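Long-range contacts in hemolysin-related protein (Vibrio cholerae serotype O1, PDB 6MLT), which is a secreted biofilm matrix protein that binds metal ions and probably contributes to biofilm adhesion through a carbohydrate-binding beta-prism lectin domain: residues G323-A331 with K423-F431; R353-Y364 with S390-I401. All blocks are in the same frame, centred on the assembly; numbering follows the deposited sequence.

Contacts 1 and 2 both belong to the beta-prism lectin domain, one joining two sheets and the other pairing strands within a third. Contact 1 (323-331 with 423-431) closes two sheets against each other, while contact 2 (353-364 with 390-401) zips the edge pair of its own sheet. Their centres lie about 12 Å apart. The backbone O of Ala324 reaches Ser390 OG at 2.6 Å, probably a hydrogen bond, and Phe431 CZ packs on Val357 CG2 at 3.5 Å. A citrate, probably from the crystallisation liquor, is held in contact 1, about 5 Å from the Asn362 side chain of contact 2. The calcium and sodium sites lie elsewhere in the protein.

Contact 1. Residues G323-A331 with K423-F431; sequences GAVVDAIGA and KQQVNAVQF. With FLC (citrate anion), chain I.
Val326 and Val426 bring the two segments together where the chains run about 70° apart, joined by one backbone hydrogen bond from Val426 N to Val326 O (2.9 Å) and by Gln425 CA approaching Asp327 O in a CA-H...O contact. Beside this bond the two valines meet through single methyls, Val326 CG1 against Val426 CG2 at 3.9 Å. The Val326 methyl stands anti to its own backbone nitrogen (chi1 178°), which turns it toward the CG2 branch of Val426. Ile329 then extends the apolar patch: its CD1 lies 4.0 Å from Val426 CG2 and also touches Val429 CG1, its side chain crossing both valines at about a right angle. Met410 and Met373, from two different sheets, pack on Ile329, while Val370 covers Val326 and Val426, and the patch is buried between sheets.

The other end of the contact is polar. A carboxylate of the citrate is received by consecutive backbone amides, Ala324 N giving 2.9 Å to OG2 and Val325 N giving 3.1 Å to OG1, the latter nearly straight at 173°. Lys423 reaches the far end of the anion, its NZ 2.8 Å from OA2, after a bend at chi2. Asp327 OD2 sits 2.7 Å from citrate OG1, a closeness consistent with one of the two acid groups being protonated. Asp327 and Ala328 also form a classic beta bulge opposite Arg321. Strands of different four-stranded sheets packing side chains into a common interior fit the beta-prism fold, in which three such sheets form the sides of a prism.

Contact 2. Residues R353-Y364 with S390-I401; sequences RAIDVTYGKNKY and SAFTSTTVRYDI
Asp356 and Arg398 face each other on an antiparallel strand pair whose axes approach to 4.6 Å. Ile355-Tyr399, Val357-Val397 and Tyr359-Thr395 are its hydrogen-bonded pairs, alternating with the non-hydrogen-bonded Asp356-Arg398 and Thr358-Thr396. The tight part is built on Ile355, Val357 and Ile401: Ile355 CD1 meets Ile401 CD1 at 3.8 Å and comes to the edge of the Tyr399 ring, and Phe431 backs Ile355 and Val357 from the neighbouring sheet. Toward the more exposed end of this face Thr395 sets its CB over the Tyr359 ring, 4.1 Å from the centroid, in a CH-pi contact.

The opposite face is polar and more open to solvent. Arg398, its CG anti to the backbone N (chi1 171°), bends at chi3 and grips the carboxylate side-on, NE to Asp356 OD1 at 2.9 Å and NH2 to OD2 at 3.0 Å. Thr358 OG1 and Thr396 OG1 are hydrogen-bonded at 2.9 Å. Separately, past the corner at Gly360, a water links Tyr364 OH to buried Ser390 OG, which also bonds Ala324 O.

Two bonds from one guanidinium fix the rotation of Asp356 and would be expected to keep it ionised, bridging the strands with paired charge.

Contact 1. Residues G323-A331 with K423-F431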
loop_
_atom_site.group_PDB
_atom_site.type_symbol
_atom_site.label_atom_id
_atom_site.label_comp_id
_atom_site.label_asym_id
_atom_site.label_seq_id
_atom_site.Cartn_x
_atom_site.Cartn_y
_atom_site.Cartn_z
ATOM N N GLY A 323 34.395 -13.636 -22.946
ATOM C CA GLY A 323 35.790 -13.959 -22.734
ATOM C C GLY A 323 36.634 -13.148 -23.690
ATOM O O GLY A 323 36.787 -11.934 -23.511
ATOM N N ALA A 324 37.169 -13.801 -24.724
ATOM C CA ALA A 324 37.808 -13.066 -25.805
ATOM C C ALA A 324 36.798 -12.213 -26.563
ATOM O O ALA A 324 37.150 -11.147 -27.086
ATOM C CB ALA A 324 38.500 -14.039 -26.760
ATOM N N VAL A 325 35.550 -12.663 -26.639
ATOM C CA VAL A 325 34.499 -11.979 -27.374
ATOM C C VAL A 325 33.240 -11.972 -26.512
ATOM O O VAL A 325 33.233 -12.474 -25.385
ATOM C CB VAL A 325 34.236 -12.620 -28.754
ATOM C CG1 VAL A 325 35.507 -12.558 -29.608
ATOM C CG2 VAL A 325 33.737 -14.064 -28.618
ATOM N N VAL A 326 32.180 -11.359 -27.031
ATOM C CA VAL A 326 30.913 -11.259 -26.315
ATOM C C VAL A 326 30.082 -12.484 -26.679
ATOM O O VAL A 326 29.666 -12.646 -27.827
ATOM C CB VAL A 326 30.175 -9.957 -26.655
ATOM C CG1 VAL A 326 28.843 -9.900 -25.937
ATOM C CG2 VAL A 326 31.016 -8.754 -26.270
ATOM N N ASP A 327 29.831 -13.345 -25.696
ATOM C CA ASP A 327 29.250 -14.658 -25.947
ATOM C C ASP A 327 27.746 -14.710 -25.749
ATOM O O ASP A 327 27.056 -15.368 -26.531
ATOM C CB ASP A 327 29.923 -15.694 -25.050
ATOM C CG ASP A 327 31.400 -15.811 -25.347
ATOM O OD1 ASP A 327 31.741 -16.061 -26.527
ATOM O OD2 ASP A 327 32.210 -15.599 -24.425
ATOM N N ALA A 328 27.213 -14.036 -24.734
ATOM C CA ALA A 328 25.781 -14.099 -24.493
ATOM C C ALA A 328 25.348 -12.898 -23.670
ATOM O O ALA A 328 26.125 -12.345 -22.887
ATOM C CB ALA A 328 25.384 -15.396 -23.785
ATOM N N ILE A 329 24.091 -12.506 -23.860
ATOM C CA ILE A 329 23.502 -11.369 -23.166
ATOM C C ILE A 329 22.108 -11.770 -22.713
ATOM O O ILE A 329 21.358 -12.391 -23.472
ATOM C CB ILE A 329 23.439 -10.119 -24.066
ATOM C CG1 ILE A 329 24.842 -9.701 -24.494
ATOM C CG2 ILE A 329 22.740 -8.971 -23.340
ATOM C CD1 ILE A 329 24.848 -8.639 -25.582
ATOM N N GLY A 330 21.756 -11.412 -21.480
ATOM C CA GLY A 330 20.424 -11.715 -20.982
ATOM C C GLY A 330 20.055 -10.785 -19.850
ATOM O O GLY A 330 20.879 -10.014 -19.356
ATOM N N ALA A 331 18.779 -10.850 -19.451
ATOM C CA ALA A 331 18.348 -10.081 -18.289
ATOM C C ALA A 331 18.983 -10.619 -17.017
ATOM O O ALA A 331 19.254 -9.856 -16.083
ATOM C CB ALA A 331 16.825 -10.097 -18.175
ATOM N N LYS A 423 30.849 -22.346 -29.004
ATOM C CA LYS A 423 31.459 -21.378 -29.902
ATOM C C LYS A 423 30.460 -20.371 -30.454
ATOM O O LYS A 423 30.866 -19.436 -31.154
ATOM C CB LYS A 423 32.171 -22.094 -31.060
ATOM C CG LYS A 423 33.460 -22.815 -30.651
ATOM C CD LYS A 423 34.489 -21.854 -30.055
ATOM C CE LYS A 423 35.805 -22.549 -29.734
ATOM N NZ LYS A 423 36.773 -21.630 -29.059
ATOM N N GLN A 424 29.172 -20.516 -30.156
ATOM C CA GLN A 424 28.221 -19.482 -30.539
ATOM C C GLN A 424 28.508 -18.211 -29.746
ATOM O O GLN A 424 29.041 -18.256 -28.635
ATOM C CB GLN A 424 26.787 -19.970 -30.306
ATOM C CG GLN A 424 26.377 -21.100 -31.243
ATOM C CD GLN A 424 25.052 -21.742 -30.875
ATOM O OE1 GLN A 424 24.249 -21.165 -30.141
ATOM N NE2 GLN A 424 24.820 -22.948 -31.384
ATOM N N GLN A 425 28.190 -17.061 -30.339
ATOM C CA GLN A 425 28.454 -15.786 -29.681
ATOM C C GLN A 425 27.405 -14.773 -30.113
ATOM O O GLN A 425 26.509 -15.077 -30.906
ATOM C CB GLN A 425 29.868 -15.277 -29.994
ATOM C CG GLN A 425 30.089 -14.873 -31.450
ATOM C CD GLN A 425 31.288 -13.952 -31.611
ATOM O OE1 GLN A 425 31.217 -12.762 -31.293
ATOM N NE2 GLN A 425 32.399 -14.502 -32.071
ATOM N N VAL A 426 27.519 -13.559 -29.578
ATOM C CA VAL A 426 26.682 -12.451 -30.019
ATOM C C VAL A 426 27.238 -11.921 -31.334
ATOM O O VAL A 426 28.385 -11.459 -31.396
ATOM C CB VAL A 426 26.619 -11.348 -28.956
ATOM C CG1 VAL A 426 25.885 -10.135 -29.486
ATOM C CG2 VAL A 426 25.937 -11.877 -27.701
ATOM N N ASN A 427 26.420 -11.970 -32.388
ATOM C CA ASN A 427 26.866 -11.548 -33.706
ATOM C C ASN A 427 26.431 -10.133 -34.068
ATOM O O ASN A 427 27.090 -9.496 -34.902
ATOM C CB ASN A 427 26.366 -12.532 -34.764
ATOM C CG ASN A 427 26.895 -13.943 -34.531
ATOM O OD1 ASN A 427 26.177 -14.821 -34.048
ATOM N ND2 ASN A 427 28.166 -14.156 -34.852
ATOM N N ALA A 428 25.357 -9.625 -33.468
ATOM C CA ALA A 428 24.970 -8.233 -33.644
ATOM C C ALA A 428 24.231 -7.765 -32.403
ATOM O O ALA A 428 23.625 -8.560 -31.677
ATOM C CB ALA A 428 24.096 -8.029 -34.885
ATOM N N VAL A 429 24.259 -6.447 -32.180
ATOM C CA VAL A 429 23.565 -5.838 -31.053
ATOM C C VAL A 429 22.936 -4.520 -31.476
ATOM O O VAL A 429 23.361 -3.869 -32.433
ATOM C CB VAL A 429 24.493 -5.594 -29.840
ATOM C CG1 VAL A 429 24.990 -6.899 -29.280
ATOM C CG2 VAL A 429 25.659 -4.694 -30.236
ATOM N N GLN A 430 21.920 -4.128 -30.717
ATOM C CA GLN A 430 21.219 -2.869 -30.906
ATOM C C GLN A 430 20.705 -2.436 -29.544
ATOM O O GLN A 430 20.197 -3.262 -28.784
ATOM C CB GLN A 430 20.072 -3.018 -31.911
ATOM C CG GLN A 430 19.208 -1.784 -32.091
ATOM C CD GLN A 430 18.122 -2.005 -33.128
ATOM O OE1 GLN A 430 17.464 -3.047 -33.142
ATOM N NE2 GLN A 430 17.947 -1.037 -34.020
ATOM N N PHE A 431 20.855 -1.155 -29.234
ATOM C CA PHE A 431 20.532 -0.638 -27.912
ATOM C C PHE A 431 19.166 0.029 -27.914
ATOM O O PHE A 431 18.831 0.778 -28.835
ATOM C CB PHE A 431 21.600 0.348 -27.447
ATOM C CG PHE A 431 22.976 -0.228 -27.465
ATOM C CD1 PHE A 431 23.378 -1.115 -26.481
ATOM C CD2 PHE A 431 23.857 0.082 -28.482
ATOM C CE1 PHE A 431 24.646 -1.671 -26.506
ATOM C CE2 PHE A 431 25.129 -0.469 -28.513
ATOM C CZ PHE A 431 25.519 -1.345 -27.522
HETATM C CAC FLC I . 34.561 -21.480 -25.713
HETATM C CA FLC I . 34.016 -20.056 -25.744
HETATM C CB FLC I . 35.089 -19.004 -25.465
HETATM C CBC FLC I . 35.958 -18.883 -26.715
HETATM C CG FLC I . 34.348 -17.697 -25.169
HETATM C CGC FLC I . 35.233 -16.450 -25.256
HETATM O OA1 FLC I . 34.221 -22.239 -24.772
HETATM O OA2 FLC I . 35.330 -21.907 -26.618
HETATM O OB1 FLC I . 37.173 -19.227 -26.669
HETATM O OB2 FLC I . 35.446 -18.456 -27.786
HETATM O OG1 FLC I . 34.680 -15.322 -25.388
HETATM O OG2 FLC I . 36.492 -16.533 -25.182
HETATM O OHB FLC I . 35.891 -19.375 -24.373
#

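Contact 2. Residues R353-Y364 with S390-I401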
loop_
_atom_site.group_PDB
_atom_site.type_symbol
_atom_site.label_atom_id
_atom_site.label_comp_id
_atom_site.label_asym_id
_atom_site.label_seq_id
_atom_site.Cartn_x
_atom_site.Cartn_y
_atom_site.Cartn_z
ATOM N N ARG A 353 26.005 5.795 -20.081
ATOM C CA ARG A 353 25.823 6.981 -20.903
ATOM C C ARG A 353 26.327 6.814 -22.327
ATOM O O ARG A 353 25.967 7.621 -23.188
ATOM C CB ARG A 353 26.526 8.192 -20.269
ATOM C CG ARG A 353 26.069 8.514 -18.848
ATOM C CD ARG A 353 24.548 8.558 -18.722
ATOM N NE ARG A 353 23.914 9.336 -19.782
ATOM C CZ ARG A 353 22.616 9.287 -20.070
ATOM N NH1 ARG A 353 21.809 8.491 -19.378
ATOM N NH2 ARG A 353 22.120 10.031 -21.053
ATOM N N ALA A 354 27.129 5.791 -22.602
ATOM C CA ALA A 354 27.605 5.530 -23.951
ATOM C C ALA A 354 28.120 4.104 -24.002
ATOM O O ALA A 354 28.510 3.534 -22.979
ATOM C CB ALA A 354 28.707 6.511 -24.368
ATOM N N ILE A 355 28.100 3.529 -25.201
ATOM C CA ILE A 355 28.664 2.211 -25.454
ATOM C C ILE A 355 29.493 2.293 -26.724
ATOM O O ILE A 355 29.019 2.806 -27.742
ATOM C CB ILE A 355 27.584 1.125 -25.611
ATOM C CG1 ILE A 355 26.523 1.236 -24.519
ATOM C CG2 ILE A 355 28.229 -0.248 -25.589
ATOM C CD1 ILE A 355 25.250 1.871 -24.990
ATOM N N ASP A 356 30.727 1.801 -26.656
ATOM C CA ASP A 356 31.559 1.577 -27.830
ATOM C C ASP A 356 31.489 0.095 -28.182
ATOM O O ASP A 356 31.793 -0.761 -27.343
ATOM C CB ASP A 356 33.005 2.000 -27.565
ATOM C CG ASP A 356 33.136 3.486 -27.284
ATOM O OD1 ASP A 356 32.728 4.293 -28.143
ATOM O OD2 ASP A 356 33.634 3.850 -26.200
ATOM N N VAL A 357 31.083 -0.202 -29.414
ATOM C CA VAL A 357 30.935 -1.572 -29.892
ATOM C C VAL A 357 31.991 -1.824 -30.952
ATOM O O VAL A 357 32.088 -1.072 -31.931
ATOM C CB VAL A 357 29.531 -1.828 -30.465
ATOM C CG1 VAL A 357 29.402 -3.281 -30.940
ATOM C CG2 VAL A 357 28.479 -1.507 -29.436
ATOM N N THR A 358 32.774 -2.882 -30.759
ATOM C CA THR A 358 33.753 -3.341 -31.734
ATOM C C THR A 358 33.245 -4.651 -32.316
ATOM O O THR A 358 33.018 -5.616 -31.576
ATOM C CB THR A 358 35.128 -3.526 -31.095
ATOM O OG1 THR A 358 35.576 -2.279 -30.556
ATOM C CG2 THR A 358 36.147 -4.016 -32.126
ATOM N N TYR A 359 33.045 -4.677 -33.629
ATOM C CA TYR A 359 32.564 -5.867 -34.313
ATOM C C TYR A 359 33.422 -6.126 -35.543
ATOM O O TYR A 359 33.957 -5.197 -36.160
ATOM C CB TYR A 359 31.079 -5.735 -34.710
ATOM C CG TYR A 359 30.759 -4.561 -35.601
ATOM C CD1 TYR A 359 30.459 -3.314 -35.063
ATOM C CD2 TYR A 359 30.746 -4.701 -36.979
ATOM C CE1 TYR A 359 30.160 -2.236 -35.882
ATOM C CE2 TYR A 359 30.451 -3.628 -37.806
ATOM C CZ TYR A 359 30.158 -2.402 -37.250
ATOM O OH TYR A 359 29.862 -1.342 -38.070
ATOM N N GLY A 360 33.556 -7.401 -35.885
ATOM C CA GLY A 360 34.363 -7.772 -37.029
ATOM C C GLY A 360 34.677 -9.254 -37.014
ATOM O O GLY A 360 33.953 -10.055 -36.415
ATOM N N LYS A 361 35.771 -9.602 -37.682
ATOM C CA LYS A 361 36.162 -10.994 -37.851
ATOM C C LYS A 361 36.985 -11.448 -36.654
ATOM O O LYS A 361 38.038 -10.873 -36.357
ATOM C CB LYS A 361 36.950 -11.181 -39.141
ATOM C CG LYS A 361 37.212 -12.632 -39.492
ATOM C CD LYS A 361 37.929 -12.735 -40.831
ATOM C CE LYS A 361 37.517 -13.971 -41.600
ATOM N NZ LYS A 361 37.917 -13.880 -43.033
ATOM N N ASN A 362 36.486 -12.479 -35.975
ATOM C CA ASN A 362 37.158 -13.112 -34.844
ATOM C C ASN A 362 38.421 -13.819 -35.333
ATOM O O ASN A 362 38.351 -14.689 -36.207
ATOM C CB ASN A 362 36.175 -14.096 -34.196
ATOM C CG ASN A 362 36.772 -14.895 -33.069
ATOM O OD1 ASN A 362 37.894 -15.381 -33.157
ATOM N ND2 ASN A 362 35.991 -15.074 -32.003
ATOM N N LYS A 363 39.578 -13.469 -34.764
ATOM C CA LYS A 363 40.828 -14.041 -35.255
ATOM C C LYS A 363 41.020 -15.491 -34.829
ATOM O O LYS A 363 41.892 -16.168 -35.381
ATOM C CB LYS A 363 42.023 -13.219 -34.783
ATOM C CG LYS A 363 42.355 -13.355 -33.292
ATOM C CD LYS A 363 43.551 -12.476 -32.941
ATOM C CE LYS A 363 43.946 -12.604 -31.480
ATOM N NZ LYS A 363 45.086 -11.694 -31.146
ATOM N N TYR A 364 40.240 -15.975 -33.864
ATOM C CA TYR A 364 40.371 -17.351 -33.397
ATOM C C TYR A 364 39.536 -18.318 -34.223
ATOM O O TYR A 364 39.978 -19.439 -34.506
ATOM C CB TYR A 364 39.955 -17.451 -31.930
ATOM C CG TYR A 364 40.605 -16.425 -31.037
ATOM C CD1 TYR A 364 41.943 -16.525 -30.683
ATOM C CD2 TYR A 364 39.872 -15.357 -30.542
ATOM C CE1 TYR A 364 42.536 -15.580 -29.870
ATOM C CE2 TYR A 364 40.449 -14.416 -29.723
ATOM C CZ TYR A 364 41.782 -14.528 -29.389
ATOM O OH TYR A 364 42.355 -13.578 -28.571
ATOM N N SER A 390 40.772 -9.408 -29.994
ATOM C CA SER A 390 40.280 -10.607 -30.660
ATOM C C SER A 390 40.062 -10.416 -32.155
ATOM O O SER A 390 39.642 -11.361 -32.831
ATOM C CB SER A 390 38.966 -11.054 -30.013
ATOM O OG SER A 390 39.190 -11.337 -28.642
ATOM N N ALA A 391 40.329 -9.230 -32.682
ATOM C CA ALA A 391 39.996 -8.915 -34.061
ATOM C C ALA A 391 41.101 -9.341 -35.013
ATOM O O ALA A 391 42.288 -9.138 -34.745
ATOM C CB ALA A 391 39.745 -7.413 -34.212
ATOM N N PHE A 392 40.692 -9.943 -36.130
ATOM C CA PHE A 392 41.507 -9.965 -37.335
ATOM C C PHE A 392 41.270 -8.694 -38.147
ATOM O O PHE A 392 42.221 -8.071 -38.627
ATOM C CB PHE A 392 41.192 -11.220 -38.159
ATOM C CG PHE A 392 41.930 -11.297 -39.450
ATOM C CD1 PHE A 392 43.246 -11.722 -39.488
ATOM C CD2 PHE A 392 41.307 -10.952 -40.634
ATOM C CE1 PHE A 392 43.929 -11.791 -40.684
ATOM C CE2 PHE A 392 41.990 -11.016 -41.835
ATOM C CZ PHE A 392 43.301 -11.441 -41.854
ATOM N N THR A 393 40.002 -8.311 -38.307
ATOM C CA THR A 393 39.598 -6.982 -38.740
ATOM C C THR A 393 38.410 -6.570 -37.886
ATOM O O THR A 393 37.614 -7.415 -37.462
ATOM C CB THR A 393 39.188 -6.933 -40.216
ATOM O OG1 THR A 393 38.063 -7.793 -40.420
ATOM C CG2 THR A 393 40.322 -7.380 -41.120
ATOM N N SER A 394 38.285 -5.269 -37.631
ATOM C CA SER A 394 37.165 -4.810 -36.833
ATOM C C SER A 394 36.814 -3.374 -37.184
ATOM O O SER A 394 37.599 -2.636 -37.790
ATOM C CB SER A 394 37.452 -4.925 -35.333
ATOM O OG SER A 394 38.410 -3.968 -34.925
ATOM N N THR A 395 35.596 -3.018 -36.799
ATOM C CA THR A 395 35.068 -1.668 -36.821
ATOM C C THR A 395 34.642 -1.323 -35.404
ATOM O O THR A 395 34.083 -2.169 -34.706
ATOM C CB THR A 395 33.848 -1.573 -37.761
ATOM O OG1 THR A 395 34.217 -2.005 -39.067
ATOM C CG2 THR A 395 33.305 -0.151 -37.818
ATOM N N THR A 396 34.897 -0.089 -34.979
ATOM C CA THR A 396 34.432 0.389 -33.683
ATOM C C THR A 396 33.501 1.571 -33.900
ATOM O O THR A 396 33.809 2.468 -34.691
ATOM C CB THR A 396 35.604 0.782 -32.774
ATOM O OG1 THR A 396 36.423 -0.366 -32.527
ATOM C CG2 THR A 396 35.098 1.329 -31.438
ATOM N N VAL A 397 32.365 1.562 -33.201
ATOM C CA VAL A 397 31.353 2.609 -33.303
ATOM C C VAL A 397 30.868 2.943 -31.900
ATOM O O VAL A 397 30.828 2.083 -31.016
ATOM C CB VAL A 397 30.163 2.182 -34.195
ATOM C CG1 VAL A 397 29.068 3.254 -34.204
ATOM C CG2 VAL A 397 30.634 1.913 -35.609
ATOM N N ARG A 398 30.486 4.200 -31.698
ATOM C CA ARG A 398 29.933 4.640 -30.426
ATOM C C ARG A 398 28.457 4.976 -30.575
ATOM O O ARG A 398 28.050 5.625 -31.543
ATOM C CB ARG A 398 30.658 5.865 -29.873
ATOM C CG ARG A 398 29.926 6.434 -28.647
ATOM C CD ARG A 398 30.730 7.438 -27.883
ATOM N NE ARG A 398 31.823 6.823 -27.143
ATOM C CZ ARG A 398 32.421 7.387 -26.101
ATOM N NH1 ARG A 398 32.020 8.573 -25.661
ATOM N NH2 ARG A 398 33.412 6.760 -25.489
ATOM N N TYR A 399 27.668 4.535 -29.602
ATOM C CA TYR A 399 26.290 4.975 -29.444
ATOM C C TYR A 399 26.192 5.741 -28.133
ATOM O O TYR A 399 26.554 5.213 -27.076
ATOM C CB TYR A 399 25.314 3.799 -29.456
ATOM C CG TYR A 399 23.888 4.232 -29.213
ATOM C CD1 TYR A 399 23.207 4.982 -30.160
ATOM C CD2 TYR A 399 23.227 3.903 -28.038
ATOM C CE1 TYR A 399 21.896 5.394 -29.947
ATOM C CE2 TYR A 399 21.918 4.307 -27.814
ATOM C CZ TYR A 399 21.260 5.053 -28.775
ATOM O OH TYR A 399 19.964 5.466 -28.570
ATOM N N ASP A 400 25.736 6.988 -28.210
ATOM C CA ASP A 400 25.492 7.801 -27.027
ATOM C C ASP A 400 24.042 7.637 -26.596
ATOM O O ASP A 400 23.128 7.735 -27.422
ATOM C CB ASP A 400 25.793 9.275 -27.303
ATOM C CG ASP A 400 27.268 9.537 -27.545
ATOM O OD1 ASP A 400 28.092 9.119 -26.708
ATOM O OD2 ASP A 400 27.600 10.153 -28.579
ATOM N N ILE A 401 23.833 7.372 -25.309
ATOM C CA ILE A 401 22.488 7.376 -24.743
ATOM C C ILE A 401 21.991 8.816 -24.806
ATOM O O ILE A 401 22.668 9.717 -24.290
ATOM C CB ILE A 401 22.468 6.836 -23.306
ATOM C CG1 ILE A 401 23.150 5.465 -23.238
ATOM C CG2 ILE A 401 21.030 6.749 -22.789
ATOM C CD1 ILE A 401 22.530 4.412 -24.142
HETATM O O HOH W 1 34.074 -4.900 -39.116
HETATM O O HOH W 2 41.584 -11.501 -27.206
#